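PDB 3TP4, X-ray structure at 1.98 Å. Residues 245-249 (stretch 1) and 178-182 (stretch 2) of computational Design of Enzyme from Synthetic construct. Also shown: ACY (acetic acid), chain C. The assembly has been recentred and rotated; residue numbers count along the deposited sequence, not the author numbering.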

# COMPACT_ATOMS: atom_id res chain seq x y z
N LEU A 245 0.38 6.38 6.64
CA LEU A 245 1.28 6.84 7.69
C LEU A 245 1.40 5.71 8.69
O LEU A 245 0.38 5.16 9.13
CB LEU A 245 0.70 8.06 8.41
CG LEU A 245 1.62 8.70 9.45
CD1 LEU A 245 2.66 9.60 8.74
CD2 LEU A 245 0.82 9.53 10.47
N ASP A 246 2.63 5.38 9.06
CA ASP A 246 2.89 4.28 9.98
C ASP A 246 3.67 4.78 11.19
O ASP A 246 4.81 5.24 11.04
CB ASP A 246 3.69 3.18 9.27
CG ASP A 246 3.05 2.73 7.97
OD1 ASP A 246 1.82 2.48 7.96
OD2 ASP A 246 3.76 2.65 6.96
N THR A 247 3.07 4.70 12.37
CA THR A 247 3.69 5.23 13.57
C THR A 247 3.37 4.38 14.79
O THR A 247 2.20 4.26 15.18
CB THR A 247 3.21 6.66 13.85
OG1 THR A 247 3.56 7.50 12.75
CG2 THR A 247 3.88 7.20 15.11
N TYR A 248 4.41 3.78 15.37
CA TYR A 248 4.28 3.07 16.63
C TYR A 248 4.98 3.89 17.70
O TYR A 248 5.97 4.56 17.42
CB TYR A 248 4.88 1.67 16.54
CG TYR A 248 3.96 0.64 15.91
CD1 TYR A 248 3.04 0.99 14.94
CD2 TYR A 248 4.01 -0.69 16.31
CE1 TYR A 248 2.19 0.04 14.37
CE2 TYR A 248 3.17 -1.64 15.74
CZ TYR A 248 2.26 -1.27 14.77
OH TYR A 248 1.42 -2.22 14.23
N ASP A 249 4.46 3.86 18.93
CA ASP A 249 5.06 4.59 20.04
C ASP A 249 4.77 3.85 21.33
O ASP A 249 3.73 3.20 21.46
CB ASP A 249 4.52 6.02 20.11
CG ASP A 249 4.66 6.64 21.52
OD1 ASP A 249 5.70 7.28 21.81
OD2 ASP A 249 3.71 6.51 22.32
C ACY C . 12.79 3.45 13.36
O ACY C . 11.88 3.34 12.48
OXT ACY C . 13.92 3.93 13.06
CH3 ACY C . 12.50 3.13 14.79
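Stretch 2 178-182: GSWFW

Stretch 2 lies on stretch 1 as an irregular loop against an extended segment, and the two run in opposite directions. The backbone register gives the evidence: the CA atoms of Tyr248 and Ser179 are 5.0 Å apart and those of Thr247 and Trp180 are 5.4 Å apart, so a step forward in one stretch is matched by a step back in the other. Asp246, Thr247 and Tyr248 have phi/psi values of -123/117°, -145/116° and -109/146°, typical of extended chain. Stretch 2 has no regular helix or strand. A cis peptide bond precedes Gly178, Ser179 and Trp180 have psi near -20°, and Phe181 takes positive torsions, 61/36°, in the left-handed region.

A single backbone hydrogen bond joins the stretches: Tyr248 N donates to Ser179 O at 3.1 Å, with an almost linear N-H...O angle of 173°. This contact does not extend into a ladder. Beyond it, Asp246 O lies 3.6 Å from Trp180 O, and since both atoms are carbonyl acceptors they cannot bond to each other directly.

Phe181 and Tyr248 have the most surface covered by the other stretch, 74 and 72 Å² as whole residues, out of 324 Å² buried in all. Phe181 points its CA-to-CB bond toward stretch 1, with chi1 at -52° (m), while that of Tyr248 runs sideways, with chi1 at -82° (m). Their rings form an edge-to-face pair: the centroids are 5.1 Å apart, the planes meet at 74°, and Phe181 CZ lies over one face of the tyrosine. Their closest atoms, Tyr248 CD1 and Phe181 CE2, are 3.7 Å apart, a normal van der Waals separation. The phenylalanine edge thus meets the aromatic face, a favourable arrangement for the slightly positive ring hydrogens.

Asp246, with 54 Å² covered, packs against the same phenylalanine. Its CA-to-CB bond also points toward the other stretch, and Asp246 CB comes within 3.5 Å of Phe181 CD2, so the aliphatic base of an acidic residue serves as a packing surface. The carboxylate remains in a polar setting: water 1 lies 2.7 Å from Asp246 OD2 and 2.8 Å from Phe181 O, placed to donate to either, and so sits between the two residues.

Trp180 makes its contact differently. Its CA-to-CB bond points away from stretch 1, yet the end of the indole comes nearer, placing Trp180 CZ3 3.5 Å from Thr247 CG2. On the backbone of this loop sits an acetic acid molecule, probably from the crystallisation liquor. Trp180 N donates to ACY O at 2.7 Å with an angle of 146°. A second bond, from Phe181 N to ACY O, is weak, at 3.4 Å and 133°.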

# COMPACT_ATOMS: atom_id res chain seq x y z
N GLY A 178 10.88 -0.19 11.66
CA GLY A 178 10.88 -0.64 13.05
C GLY A 178 9.72 0.08 13.71
O GLY A 178 8.60 -0.42 13.66
N SER A 179 9.97 1.25 14.32
CA SER A 179 8.88 2.05 14.88
C SER A 179 8.39 3.16 13.94
O SER A 179 7.27 3.67 14.09
CB SER A 179 9.27 2.67 16.23
OG SER A 179 8.84 1.85 17.31
N TRP A 180 9.25 3.54 12.99
CA TRP A 180 8.87 4.57 12.02
C TRP A 180 8.71 4.02 10.62
O TRP A 180 8.18 4.71 9.75
CB TRP A 180 9.86 5.74 12.01
CG TRP A 180 10.08 6.36 13.34
CD1 TRP A 180 11.22 6.30 14.11
CD2 TRP A 180 9.13 7.13 14.10
NE1 TRP A 180 11.04 6.99 15.28
CE2 TRP A 180 9.77 7.51 15.30
CE3 TRP A 180 7.81 7.54 13.87
CZ2 TRP A 180 9.13 8.29 16.28
CZ3 TRP A 180 7.17 8.31 14.84
CH2 TRP A 180 7.84 8.67 16.03
N PHE A 181 9.22 2.81 10.38
CA PHE A 181 8.92 2.06 9.15
C PHE A 181 9.36 2.73 7.84
O PHE A 181 8.66 2.62 6.83
CB PHE A 181 7.40 1.76 9.06
CG PHE A 181 6.82 1.10 10.30
CD1 PHE A 181 6.81 -0.28 10.43
CD2 PHE A 181 6.25 1.87 11.31
CE1 PHE A 181 6.26 -0.88 11.57
CE2 PHE A 181 5.71 1.28 12.45
CZ PHE A 181 5.71 -0.10 12.57
N TRP A 182 10.50 3.42 7.83
CA TRP A 182 11.00 3.93 6.55
C TRP A 182 11.75 2.80 5.86
O TRP A 182 12.58 2.15 6.48
CB TRP A 182 11.98 5.10 6.73
CG TRP A 182 11.47 6.34 7.39
CD1 TRP A 182 10.45 6.45 8.31
CD2 TRP A 182 11.97 7.66 7.19
NE1 TRP A 182 10.31 7.76 8.69
CE2 TRP A 182 11.23 8.53 8.02
CE3 TRP A 182 12.99 8.20 6.40
CZ2 TRP A 182 11.47 9.90 8.08
CZ3 TRP A 182 13.22 9.56 6.45
CH2 TRP A 182 12.48 10.40 7.28
O HOH W 1 6.13 2.20 5.76